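Local coordinates for protein pyocin S5 (PDB 6THK) that is a bacteriocin imported into Pseudomonas aeruginosa, where it probably kills by forming a channel that depolarises the cytoplasmic membrane, at residues 324-329 with 400-405; 328-333 with 457-462; 343-348 with 474-479; 389-394 with 424-429. The protein carries 1 engineered substitution. All coordinates share one frame; numbering follows the deposited sequence.

Interaction 1 of 4, residues 324-329 with 400-405; sequences IKFTAD and AKSLEK
The aromatic ring of Phe326 lies against the aliphatic chain of Lys405, and the two side chains cross at about a right angle, joining the long helix 272-338 to helix 396-409 within the pore-forming domain. Phe326 carries CG anti to its backbone nitrogen (chi1 -180°), which sends the ring toward the partner helix. Lys405 comes over one face of the ring: its CD sits 3.7 Å from the centroid of Phe326, nearly on the ring normal, in a CH-pi contact. Lys405 CB meets the rim at Phe326 CD2, 3.6 Å away. The bend at chi3 (-82°) then turns the lysine tip along the ring, leaving NZ 3.9 Å from the Phe326 centroid in an off-centre cation-pi contact. At the ring edge, Ser402 OG lies 3.9 Å from Phe326 CZ, but this hydroxyl is bonded elsewhere, to Met398 O and Thr463 OG1. The ring of Phe326 also meets that of Phe406, of the same helix as Lys405. The two helix segments run steeply across one another, at 107°. With no hydrogen bond between them, this partly buried junction rests on methylene packing over the ring, with a probable further attraction between the ammonium group and the pi electrons.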
loop_
_atom_site.group_PDB
_atom_site.type_symbol
_atom_site.label_atom_id
_atom_site.label_comp_id
_atom_site.label_asym_id
_atom_site.label_seq_id
_atom_site.Cartn_x
_atom_site.Cartn_y
_atom_site.Cartn_z
ATOM N N ILE A 324 -19.538 26.381 30.616
ATOM C CA ILE A 324 -19.724 26.009 32.022
ATOM C C ILE A 324 -19.085 27.094 32.915
ATOM O O ILE A 324 -19.692 27.528 33.893
ATOM C CB ILE A 324 -19.202 24.569 32.282
ATOM C CG1 ILE A 324 -20.074 23.539 31.514
ATOM C CG2 ILE A 324 -19.156 24.236 33.784
ATOM C CD1 ILE A 324 -19.527 22.113 31.439
ATOM N N LYS A 325 -17.892 27.563 32.536
ATOM C CA LYS A 325 -17.153 28.635 33.214
ATOM C C LYS A 325 -17.982 29.940 33.195
ATOM O O LYS A 325 -18.096 30.606 34.223
ATOM C CB LYS A 325 -15.830 28.845 32.471
ATOM C CG LYS A 325 -14.765 29.673 33.167
ATOM C CD LYS A 325 -13.605 29.993 32.187
ATOM C CE LYS A 325 -12.882 28.776 31.612
ATOM N NZ LYS A 325 -12.024 29.128 30.448
ATOM N N PHE A 326 -18.574 30.276 32.030
ATOM C CA PHE A 326 -19.411 31.455 31.790
ATOM C C PHE A 326 -20.661 31.433 32.671
ATOM O O PHE A 326 -21.032 32.472 33.205
ATOM C CB PHE A 326 -19.805 31.508 30.305
ATOM C CG PHE A 326 -20.671 32.671 29.900
ATOM C CD1 PHE A 326 -20.107 33.904 29.587
ATOM C CD2 PHE A 326 -22.047 32.524 29.775
ATOM C CE1 PHE A 326 -20.908 34.971 29.176
ATOM C CE2 PHE A 326 -22.844 33.594 29.370
ATOM C CZ PHE A 326 -22.267 34.810 29.076
ATOM N N THR A 327 -21.320 30.258 32.796
ATOM C CA THR A 327 -22.492 30.088 33.651
ATOM C C THR A 327 -22.069 30.312 35.118
ATOM O O THR A 327 -22.724 31.089 35.800
ATOM C CB THR A 327 -23.183 28.749 33.396
ATOM O OG1 THR A 327 -23.447 28.624 32.001
ATOM C CG2 THR A 327 -24.498 28.630 34.156
ATOM N N ALA A 328 -20.947 29.688 35.574
ATOM C CA ALA A 328 -20.417 29.890 36.936
ATOM C C ALA A 328 -20.046 31.363 37.191
ATOM O O ALA A 328 -20.308 31.875 38.277
ATOM C CB ALA A 328 -19.202 29.006 37.173
ATOM N N ASP A 329 -19.468 32.020 36.197
ATOM C CA ASP A 329 -19.084 33.417 36.318
ATOM C C ASP A 329 -20.297 34.335 36.386
ATOM O O ASP A 329 -20.277 35.358 37.055
ATOM C CB ASP A 329 -18.210 33.828 35.138
ATOM C CG ASP A 329 -16.794 33.353 35.276
ATOM O OD1 ASP A 329 -16.557 32.446 36.090
ATOM O OD2 ASP A 329 -15.916 33.880 34.570
ATOM N N ALA A 400 -28.101 36.703 22.000
ATOM C CA ALA A 400 -27.997 35.467 21.200
ATOM C C ALA A 400 -26.777 34.646 21.591
ATOM O O ALA A 400 -26.874 33.423 21.715
ATOM C CB ALA A 400 -27.934 35.807 19.724
ATOM N N LYS A 401 -25.645 35.333 21.823
ATOM C CA LYS A 401 -24.369 34.750 22.205
ATOM C C LYS A 401 -24.385 34.209 23.637
ATOM O O LYS A 401 -23.759 33.184 23.911
ATOM C CB LYS A 401 -23.259 35.793 22.003
ATOM C CG LYS A 401 -21.855 35.300 22.309
ATOM C CD LYS A 401 -21.408 34.134 21.418
ATOM C CE LYS A 401 -19.990 33.750 21.720
ATOM N NZ LYS A 401 -19.087 34.916 21.562
ATOM N N SER A 402 -25.089 34.898 24.544
ATOM C CA SER A 402 -25.218 34.493 25.941
ATOM C C SER A 402 -26.133 33.286 26.044
ATOM O O SER A 402 -25.788 32.322 26.726
ATOM C CB SER A 402 -25.745 35.646 26.784
ATOM O OG SER A 402 -24.775 36.679 26.801
ATOM N N LEU A 403 -27.272 33.305 25.303
ATOM C CA LEU A 403 -28.207 32.179 25.260
ATOM C C LEU A 403 -27.538 30.892 24.715
ATOM O O LEU A 403 -27.844 29.808 25.204
ATOM C CB LEU A 403 -29.496 32.538 24.490
ATOM C CG LEU A 403 -30.515 31.401 24.221
ATOM C CD1 LEU A 403 -31.084 30.834 25.521
ATOM C CD2 LEU A 403 -31.651 31.878 23.319
ATOM N N GLU A 404 -26.593 31.003 23.761
ATOM C CA GLU A 404 -25.955 29.781 23.268
ATOM C C GLU A 404 -25.002 29.211 24.330
ATOM O O GLU A 404 -25.057 28.011 24.603
ATOM C CB GLU A 404 -25.327 29.928 21.862
ATOM C CG GLU A 404 -24.139 30.868 21.710
ATOM C CD GLU A 404 -23.428 30.752 20.373
ATOM O OE1 GLU A 404 -22.799 29.697 20.124
ATOM O OE2 GLU A 404 -23.505 31.713 19.570
ATOM N N LYS A 405 -24.260 30.092 25.032
ATOM C CA LYS A 405 -23.368 29.707 26.127
ATOM C C LYS A 405 -24.155 29.103 27.306
ATOM O O LYS A 405 -23.788 28.031 27.787
ATOM C CB LYS A 405 -22.526 30.908 26.584
ATOM C CG LYS A 405 -21.198 31.037 25.837
ATOM C CD LYS A 405 -20.426 32.294 26.220
ATOM C CE LYS A 405 -20.908 33.519 25.474
ATOM N NZ LYS A 405 -20.258 34.775 25.936
#

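Interaction 2 of 4, residues 328-333 with 457-462; sequences ADFYKE and IAFATA. With ZN (zinc ion), chain J.
An aromatic cluster of Phe330, Tyr331 and Phe459 joins the long helix 272-338 to helix 451-464. Phe330 reaches across with its CE2 atom, which lies over one face of the Phe459 ring, displaced toward the rim and 3.3 Å from Phe459 CG. Their planes are inclined by 35° with centroids 4.8 Å apart, an oblique pairing. Chi1 of 173° sets CG of Phe330 trans to the backbone nitrogen and extends its ring toward the partner helix, where Ala462 CB meets the edge at Phe330 CZ, 4.0 Å away. Tyr331 approaches from another side: its OH lies in the plane of the Phe459 ring, at the edge, 3.5 Å from CE2 of that phenylalanine. The two ring planes are perpendicular, and Tyr331 CE1 adds an apolar contact of 3.8 Å to Phe459 CE2.

Segment 457-462 lies in the predicted membrane-spanning region, consistent with the hydrophobic helical hairpin at the core of channel-forming colicins; the cluster would then pack the long helix against that hairpin. The segments cross at 55°. Around them, Phe406 meets Phe330 edge-to-face, and Arg347 makes a cation-pi contact with Tyr331. The polar side chains of 328-333 are engaged away from the cluster: Lys332 NZ forms a weak salt bridge to Asp329 OD1 (3.1 Å), and Glu333 OE1 binds a zinc ion at 2.3 Å together with Glu336. Ile457 O receives both Thr461 N and, at 2.7 Å, Thr461 OG1, from opposite faces of its carbonyl plane; Thr461 OG1 is also hydrogen-bonded to Tyr423 OH.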
loop_
_atom_site.group_PDB
_atom_site.type_symbol
_atom_site.label_atom_id
_atom_site.label_comp_id
_atom_site.label_asym_id
_atom_site.label_seq_id
_atom_site.Cartn_x
_atom_site.Cartn_y
_atom_site.Cartn_z
ATOM N N ALA A 328 -20.947 29.688 35.574
ATOM C CA ALA A 328 -20.417 29.890 36.936
ATOM C C ALA A 328 -20.046 31.363 37.191
ATOM O O ALA A 328 -20.308 31.875 38.277
ATOM C CB ALA A 328 -19.202 29.006 37.173
ATOM N N ASP A 329 -19.468 32.020 36.197
ATOM C CA ASP A 329 -19.084 33.417 36.318
ATOM C C ASP A 329 -20.297 34.335 36.386
ATOM O O ASP A 329 -20.277 35.358 37.055
ATOM C CB ASP A 329 -18.210 33.828 35.138
ATOM C CG ASP A 329 -16.794 33.353 35.276
ATOM O OD1 ASP A 329 -16.557 32.446 36.090
ATOM O OD2 ASP A 329 -15.916 33.880 34.570
ATOM N N PHE A 330 -21.371 33.946 35.714
ATOM C CA PHE A 330 -22.575 34.758 35.690
ATOM C C PHE A 330 -23.138 34.933 37.093
ATOM O O PHE A 330 -23.570 36.012 37.448
ATOM C CB PHE A 330 -23.607 34.132 34.754
ATOM C CG PHE A 330 -24.947 34.797 34.780
ATOM C CD1 PHE A 330 -25.127 36.046 34.232
ATOM C CD2 PHE A 330 -26.032 34.156 35.325
ATOM C CE1 PHE A 330 -26.362 36.652 34.243
ATOM C CE2 PHE A 330 -27.271 34.752 35.338
ATOM C CZ PHE A 330 -27.438 36.004 34.799
ATOM N N TYR A 331 -23.136 33.873 37.887
ATOM C CA TYR A 331 -23.620 33.962 39.252
ATOM C C TYR A 331 -22.750 34.901 40.084
ATOM O O TYR A 331 -23.254 35.640 40.912
ATOM C CB TYR A 331 -23.701 32.587 39.900
ATOM C CG TYR A 331 -24.601 31.625 39.178
ATOM C CD1 TYR A 331 -25.957 31.845 39.099
ATOM C CD2 TYR A 331 -24.091 30.495 38.578
ATOM C CE1 TYR A 331 -26.782 30.965 38.439
ATOM C CE2 TYR A 331 -24.905 29.612 37.916
ATOM C CZ TYR A 331 -26.250 29.852 37.851
ATOM O OH TYR A 331 -27.063 28.974 37.193
ATOM N N LYS A 332 -21.439 34.839 39.883
ATOM C CA LYS A 332 -20.526 35.705 40.611
ATOM C C LYS A 332 -20.760 37.165 40.265
ATOM O O LYS A 332 -20.819 38.010 41.141
ATOM C CB LYS A 332 -19.080 35.347 40.284
ATOM C CG LYS A 332 -18.563 34.093 40.960
ATOM C CD LYS A 332 -17.140 33.801 40.521
ATOM C CE LYS A 332 -16.879 32.308 40.452
ATOM N NZ LYS A 332 -16.386 31.880 39.114
ATOM N N GLU A 333 -20.925 37.444 38.977
ATOM C CA GLU A 333 -21.169 38.798 38.491
ATOM C C GLU A 333 -22.494 39.333 39.004
ATOM O O GLU A 333 -22.627 40.514 39.285
ATOM C CB GLU A 333 -21.092 38.871 36.973
ATOM C CG GLU A 333 -21.180 40.285 36.429
ATOM C CD GLU A 333 -19.990 41.144 36.804
ATOM O OE1 GLU A 333 -18.846 40.677 36.659
ATOM O OE2 GLU A 333 -20.200 42.293 37.236
ATOM N N ILE A 457 -32.756 31.979 28.658
ATOM C CA ILE A 457 -33.380 33.176 28.125
ATOM C C ILE A 457 -33.415 34.260 29.200
ATOM O O ILE A 457 -33.106 35.414 28.933
ATOM C CB ILE A 457 -34.799 32.865 27.629
ATOM C CG1 ILE A 457 -34.734 32.124 26.299
ATOM C CG2 ILE A 457 -35.618 34.130 27.506
ATOM C CD1 ILE A 457 -36.067 31.613 25.821
ATOM N N ALA A 458 -33.788 33.874 30.414
ATOM C CA ALA A 458 -33.831 34.786 31.570
ATOM C C ALA A 458 -32.456 35.386 31.865
ATOM O O ALA A 458 -32.321 36.592 32.033
ATOM C CB ALA A 458 -34.356 34.043 32.792
ATOM N N PHE A 459 -31.446 34.544 31.895
ATOM C CA PHE A 459 -30.062 34.916 32.163
ATOM C C PHE A 459 -29.447 35.719 30.994
ATOM O O PHE A 459 -28.781 36.723 31.256
ATOM C CB PHE A 459 -29.226 33.664 32.508
ATOM C CG PHE A 459 -29.545 32.938 33.814
ATOM C CD1 PHE A 459 -30.617 33.332 34.612
ATOM C CD2 PHE A 459 -28.773 31.856 34.238
ATOM C CE1 PHE A 459 -30.893 32.676 35.825
ATOM C CE2 PHE A 459 -29.053 31.204 35.441
ATOM C CZ PHE A 459 -30.105 31.625 36.231
ATOM N N ALA A 460 -29.688 35.300 29.707
ATOM C CA ALA A 460 -29.170 36.008 28.504
ATOM C C ALA A 460 -29.654 37.469 28.483
ATOM O O ALA A 460 -28.897 38.371 28.107
ATOM C CB ALA A 460 -29.594 35.290 27.223
ATOM N N THR A 461 -30.891 37.694 28.969
ATOM C CA THR A 461 -31.511 39.013 29.126
ATOM C C THR A 461 -30.710 39.911 30.098
ATOM O O THR A 461 -30.429 41.048 29.753
ATOM C CB THR A 461 -32.972 38.841 29.548
ATOM O OG1 THR A 461 -33.629 38.071 28.543
ATOM C CG2 THR A 461 -33.691 40.160 29.705
ATOM N N ALA A 462 -30.332 39.408 31.294
ATOM C CA ALA A 462 -29.561 40.158 32.295
ATOM C C ALA A 462 -28.201 40.615 31.780
ATOM O O ALA A 462 -27.673 41.593 32.288
ATOM C CB ALA A 462 -29.364 39.305 33.536
HETATM ZN ZN ZN J . -17.172 41.590 37.966
#

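Interaction 3 of 4, residues 343-348 with 474-479; sequences SEMARQ and LVMAVT
The carbonyl oxygen of Val475 is gripped twice by Thr479, whose backbone N makes the usual helical bond at 2.9 Å while its OG1 comes to 2.8 Å of Val475 O. That hydroxyl sits well above the carbonyl plane, 41° out of it. Next to Val475 in the same segment, Met476 makes the contact with 343-348. The thioether of Met476 enters beside Ala346: its SD is 3.6 Å from Ala346 CA and 4.0 Å from Ala346 CB. The terminal methyl then runs on to Met345, with Met476 CE 3.7 Å from Met345 CG and 3.9 Å from Met345 CB. The bend at chi3 (-73°) of Met476 directs this methyl, and the two methionine chains slide past each other in opposite directions. Beyond the pair, Met345 packs on Ala491 and Leu494 of helix 485-498, while Ala346 touches Phe459. All three touching residues are buried; Met476 lies in the predicted membrane-spanning stretch, and helix 340-353 packs against it. No hydrogen bond crosses between the segments: the contact is apolar packing, in which the polarisable sulfur and methyl of Met476 fit against the methylenes of Met345 and the small Ala346.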
loop_
_atom_site.group_PDB
_atom_site.type_symbol
_atom_site.label_atom_id
_atom_site.label_comp_id
_atom_site.label_asym_id
_atom_site.label_seq_id
_atom_site.Cartn_x
_atom_site.Cartn_y
_atom_site.Cartn_z
ATOM N N SER A 343 -28.480 36.377 43.265
ATOM C CA SER A 343 -27.646 35.294 42.731
ATOM C C SER A 343 -28.085 33.909 43.210
ATOM O O SER A 343 -28.033 32.936 42.443
ATOM C CB SER A 343 -26.191 35.518 43.098
ATOM O OG SER A 343 -25.412 34.780 42.180
ATOM N N GLU A 344 -28.490 33.820 44.480
ATOM C CA GLU A 344 -28.999 32.586 45.067
ATOM C C GLU A 344 -30.352 32.278 44.402
ATOM O O GLU A 344 -30.638 31.129 44.112
ATOM C CB GLU A 344 -29.130 32.744 46.605
ATOM C CG GLU A 344 -29.716 31.550 47.355
ATOM C CD GLU A 344 -29.061 30.182 47.180
ATOM O OE1 GLU A 344 -27.818 30.115 47.019
ATOM O OE2 GLU A 344 -29.799 29.172 47.249
ATOM N N MET A 345 -31.162 33.310 44.133
ATOM C CA MET A 345 -32.451 33.130 43.449
ATOM C C MET A 345 -32.235 32.660 41.990
ATOM O O MET A 345 -32.949 31.770 41.544
ATOM C CB MET A 345 -33.324 34.386 43.536
ATOM C CG MET A 345 -34.719 34.206 42.941
ATOM S SD MET A 345 -35.602 32.837 43.704
ATOM C CE MET A 345 -36.164 31.943 42.231
ATOM N N ALA A 346 -31.222 33.216 41.286
ATOM C CA ALA A 346 -30.900 32.798 39.922
ATOM C C ALA A 346 -30.422 31.325 39.970
ATOM O O ALA A 346 -30.938 30.484 39.218
ATOM C CB ALA A 346 -29.818 33.696 39.325
ATOM N N ARG A 347 -29.505 31.007 40.911
ATOM C CA ARG A 347 -28.987 29.640 41.070
ATOM C C ARG A 347 -30.095 28.625 41.387
ATOM O O ARG A 347 -30.065 27.525 40.852
ATOM C CB ARG A 347 -27.867 29.589 42.110
ATOM C CG ARG A 347 -27.060 28.304 42.045
ATOM C CD ARG A 347 -26.012 28.268 43.136
ATOM N NE ARG A 347 -24.964 29.274 42.950
ATOM C CZ ARG A 347 -23.915 29.114 42.151
ATOM N NH1 ARG A 347 -23.783 28.003 41.427
ATOM N NH2 ARG A 347 -22.981 30.055 42.078
ATOM N N GLN A 348 -31.063 28.996 42.235
ATOM C CA GLN A 348 -32.186 28.114 42.553
ATOM C C GLN A 348 -33.112 27.975 41.344
ATOM O O GLN A 348 -33.671 26.891 41.144
ATOM C CB GLN A 348 -32.964 28.608 43.768
ATOM C CG GLN A 348 -32.294 28.256 45.100
ATOM C CD GLN A 348 -33.277 28.343 46.232
ATOM O OE1 GLN A 348 -34.310 27.677 46.227
ATOM N NE2 GLN A 348 -32.989 29.177 47.220
ATOM N N LEU A 474 -38.355 40.221 38.350
ATOM C CA LEU A 474 -39.664 40.019 37.706
ATOM C C LEU A 474 -39.533 39.001 36.557
ATOM O O LEU A 474 -40.426 38.168 36.383
ATOM C CB LEU A 474 -40.226 41.356 37.213
ATOM C CG LEU A 474 -41.613 41.357 36.577
ATOM C CD1 LEU A 474 -42.652 40.720 37.492
ATOM C CD2 LEU A 474 -42.041 42.774 36.250
ATOM N N VAL A 475 -38.392 39.027 35.875
ATOM C CA VAL A 475 -38.097 38.097 34.800
ATOM C C VAL A 475 -38.016 36.687 35.375
ATOM O O VAL A 475 -38.606 35.763 34.844
ATOM C CB VAL A 475 -36.775 38.440 34.105
ATOM C CG1 VAL A 475 -36.190 37.215 33.438
ATOM C CG2 VAL A 475 -36.982 39.551 33.099
ATOM N N MET A 476 -37.275 36.534 36.461
ATOM C CA MET A 476 -37.157 35.241 37.142
ATOM C C MET A 476 -38.480 34.769 37.670
ATOM O O MET A 476 -38.747 33.580 37.589
ATOM C CB MET A 476 -36.133 35.282 38.263
ATOM C CG MET A 476 -34.746 35.497 37.770
ATOM S SD MET A 476 -33.532 35.049 39.014
ATOM C CE MET A 476 -33.691 36.424 40.194
ATOM N N ALA A 477 -39.334 35.694 38.153
ATOM C CA ALA A 477 -40.667 35.351 38.659
ATOM C C ALA A 477 -41.568 34.795 37.544
ATOM O O ALA A 477 -42.180 33.735 37.694
ATOM C CB ALA A 477 -41.301 36.561 39.319
ATOM N N VAL A 478 -41.540 35.475 36.413
ATOM C CA VAL A 478 -42.287 35.117 35.223
ATOM C C VAL A 478 -41.805 33.770 34.634
ATOM O O VAL A 478 -42.614 32.923 34.283
ATOM C CB VAL A 478 -42.203 36.285 34.230
ATOM C CG1 VAL A 478 -42.119 35.809 32.809
ATOM C CG2 VAL A 478 -43.358 37.244 34.435
ATOM N N THR A 479 -40.489 33.599 34.533
ATOM C CA THR A 479 -39.825 32.350 34.085
ATOM C C THR A 479 -40.185 31.196 35.052
ATOM O O THR A 479 -40.491 30.101 34.598
ATOM C CB THR A 479 -38.304 32.569 34.035
ATOM O OG1 THR A 479 -38.035 33.623 33.120
ATOM C CG2 THR A 479 -37.521 31.333 33.644
#

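Interaction 4 of 4, residues 389-394 with 424-429; sequences KAFDSL and QEFKIS
Helix 381-392 ends against helix 419-431 in the pore-forming domain, where Phe391, near the close of the first helix, meets Phe426 and Lys427 of the second. The rings of Phe391 and Phe426 form an oblique aromatic pair, their planes inclined by 52°. Phe391 points its CZ over one face of the Phe426 ring, toward the rim. The model sets some carbons of the pair closer than real atoms can sit, so the exact separation is doubtful. A chi1 of -164° holds CG of Phe426 opposite its backbone nitrogen and swings the ring toward the neighbouring helix. Both phenylalanines are buried, each packing also on Val475 of helix 468-481; Phe426 is further met edge-to-face by Trp435 and Phe438.

At the outer margin the contact changes character. The carboxylate of Asp392 lies against the aliphatic part of Lys427, with Asp392 OD1 3.1 Å from Lys427 CD and 3.5 Å from Lys427 CE. The lysine chain bends at chi3 and chi4, and its NZ ends up 4.9 Å from Asp392 OD1, too far for a salt bridge; Lys427 NZ has a long, weak ion pair with Glu431. The opposite charges probably still attract at this distance, but with no hydrogen bond between the segments the junction depends chiefly on its aromatic, apolar interior.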
loop_
_atom_site.group_PDB
_atom_site.type_symbol
_atom_site.label_atom_id
_atom_site.label_comp_id
_atom_site.label_asym_id
_atom_site.label_seq_id
_atom_site.Cartn_x
_atom_site.Cartn_y
_atom_site.Cartn_z
ATOM N N LYS A 389 -38.543 50.286 29.199
ATOM C CA LYS A 389 -37.457 51.010 28.525
ATOM C C LYS A 389 -36.190 50.190 28.389
ATOM O O LYS A 389 -35.559 50.238 27.326
ATOM C CB LYS A 389 -37.167 52.348 29.214
ATOM N N ALA A 390 -35.867 49.410 29.409
ATOM C CA ALA A 390 -34.687 48.560 29.411
ATOM C C ALA A 390 -34.768 47.511 28.315
ATOM O O ALA A 390 -33.805 47.241 27.632
ATOM C CB ALA A 390 -34.534 47.889 30.750
ATOM N N PHE A 391 -35.941 46.930 28.167
ATOM C CA PHE A 391 -36.190 45.926 27.174
ATOM C C PHE A 391 -36.090 46.474 25.760
ATOM O O PHE A 391 -35.679 45.775 24.872
ATOM C CB PHE A 391 -37.563 45.339 27.388
ATOM C CG PHE A 391 -37.605 44.244 28.399
ATOM C CD1 PHE A 391 -36.739 43.191 28.328
ATOM C CD2 PHE A 391 -38.542 44.257 29.401
ATOM C CE1 PHE A 391 -36.809 42.174 29.243
ATOM C CE2 PHE A 391 -38.625 43.245 30.322
ATOM C CZ PHE A 391 -37.748 42.203 30.247
ATOM N N ASP A 392 -36.485 47.723 25.568
ATOM C CA ASP A 392 -36.440 48.379 24.270
ATOM C C ASP A 392 -34.998 48.574 23.883
ATOM O O ASP A 392 -34.669 48.474 22.731
ATOM C CB ASP A 392 -37.130 49.749 24.312
ATOM C CG ASP A 392 -38.576 49.712 23.853
ATOM O OD1 ASP A 392 -39.099 48.608 23.649
ATOM O OD2 ASP A 392 -39.204 50.784 23.710
ATOM N N SER A 393 -34.144 48.859 24.849
ATOM C CA SER A 393 -32.726 49.085 24.609
ATOM C C SER A 393 -31.916 47.804 24.422
ATOM O O SER A 393 -30.715 47.850 24.217
ATOM C CB SER A 393 -32.134 49.878 25.774
ATOM O OG SER A 393 -30.728 49.775 25.817
ATOM N N LEU A 394 -32.592 46.676 24.541
ATOM C CA LEU A 394 -32.006 45.333 24.413
ATOM C C LEU A 394 -31.187 45.105 23.163
ATOM O O LEU A 394 -31.654 45.309 22.042
ATOM C CB LEU A 394 -33.065 44.226 24.541
ATOM C CG LEU A 394 -32.549 42.867 25.005
ATOM C CD1 LEU A 394 -33.500 42.250 25.994
ATOM C CD2 LEU A 394 -32.259 41.941 23.819
ATOM N N GLN A 424 -40.715 42.282 23.203
ATOM C CA GLN A 424 -41.800 43.208 23.008
ATOM C C GLN A 424 -43.016 42.740 23.784
ATOM O O GLN A 424 -43.665 43.520 24.451
ATOM C CB GLN A 424 -42.144 43.297 21.533
ATOM C CG GLN A 424 -43.519 43.862 21.268
ATOM C CD GLN A 424 -43.451 45.212 20.607
ATOM O OE1 GLN A 424 -42.417 45.871 20.628
ATOM N NE2 GLN A 424 -44.550 45.629 20.012
ATOM N N GLU A 425 -43.317 41.453 23.716
ATOM C CA GLU A 425 -44.453 40.934 24.466
ATOM C C GLU A 425 -44.206 41.038 25.985
ATOM O O GLU A 425 -45.131 41.244 26.750
ATOM C CB GLU A 425 -45.001 39.591 23.930
ATOM C CG GLU A 425 -46.414 39.240 24.466
ATOM C CD GLU A 425 -47.555 40.063 23.861
ATOM O OE1 GLU A 425 -47.264 40.725 22.847
ATOM O OE2 GLU A 425 -48.716 40.061 24.382
ATOM N N PHE A 426 -42.964 40.849 26.417
ATOM C CA PHE A 426 -42.633 41.012 27.826
ATOM C C PHE A 426 -42.863 42.459 28.254
ATOM O O PHE A 426 -43.426 42.718 29.309
ATOM C CB PHE A 426 -41.183 40.625 28.089
ATOM C CG PHE A 426 -40.877 40.393 29.535
ATOM C CD1 PHE A 426 -40.935 41.430 30.437
ATOM C CD2 PHE A 426 -40.538 39.139 29.994
ATOM C CE1 PHE A 426 -40.647 41.232 31.770
ATOM C CE2 PHE A 426 -40.263 38.926 31.327
ATOM C CZ PHE A 426 -40.317 39.976 32.219
ATOM N N LYS A 427 -42.440 43.393 27.404
ATOM C CA LYS A 427 -42.589 44.822 27.649
ATOM C C LYS A 427 -44.051 45.244 27.715
ATOM O O LYS A 427 -44.443 45.979 28.603
ATOM C CB LYS A 427 -41.855 45.617 26.576
ATOM C CG LYS A 427 -42.488 46.954 26.246
ATOM C CD LYS A 427 -41.691 47.706 25.190
ATOM C CE LYS A 427 -42.482 47.882 23.904
ATOM N NZ LYS A 427 -43.952 47.834 24.122
ATOM N N ILE A 428 -44.875 44.722 26.809
ATOM C CA ILE A 428 -46.305 45.029 26.791
ATOM C C ILE A 428 -46.946 44.515 28.068
ATOM O O ILE A 428 -47.758 45.182 28.683
ATOM C CB ILE A 428 -47.011 44.383 25.591
ATOM C CG1 ILE A 428 -46.525 44.985 24.280
ATOM C CG2 ILE A 428 -48.515 44.550 25.699
ATOM C CD1 ILE A 428 -46.896 44.156 23.077
ATOM N N SER A 429 -46.531 43.319 28.467
ATOM C CA SER A 429 -46.960 42.644 29.675
ATOM C C SER A 429 -46.511 43.328 30.962
ATOM O O SER A 429 -47.029 43.022 32.006
ATOM C CB SER A 429 -46.486 41.198 29.670
ATOM O OG SER A 429 -47.410 40.375 28.997
#

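From the N-terminal side, the end of helix 272-338 opens two loops: interaction 1 closes the shorter at helix 396-409, and interaction 2, which shares Ala328 and Asp329 with it, the longer at helix 451-464. Helix 340-353 follows, and interaction 3 returns to it from helix 468-481, crossing both of these loops. Interaction 4 closes a short loop between helices 381-392 and 419-431; it is nested inside interactions 2 and 3 but crosses interaction 1. Interactions 1, 2 and 3 thus pack the end of the long helix and its successor against the later helices of the pore-forming domain, while Thr461 and Val475, packing on Phe391, connect interactions 2 and 3 to interaction 4.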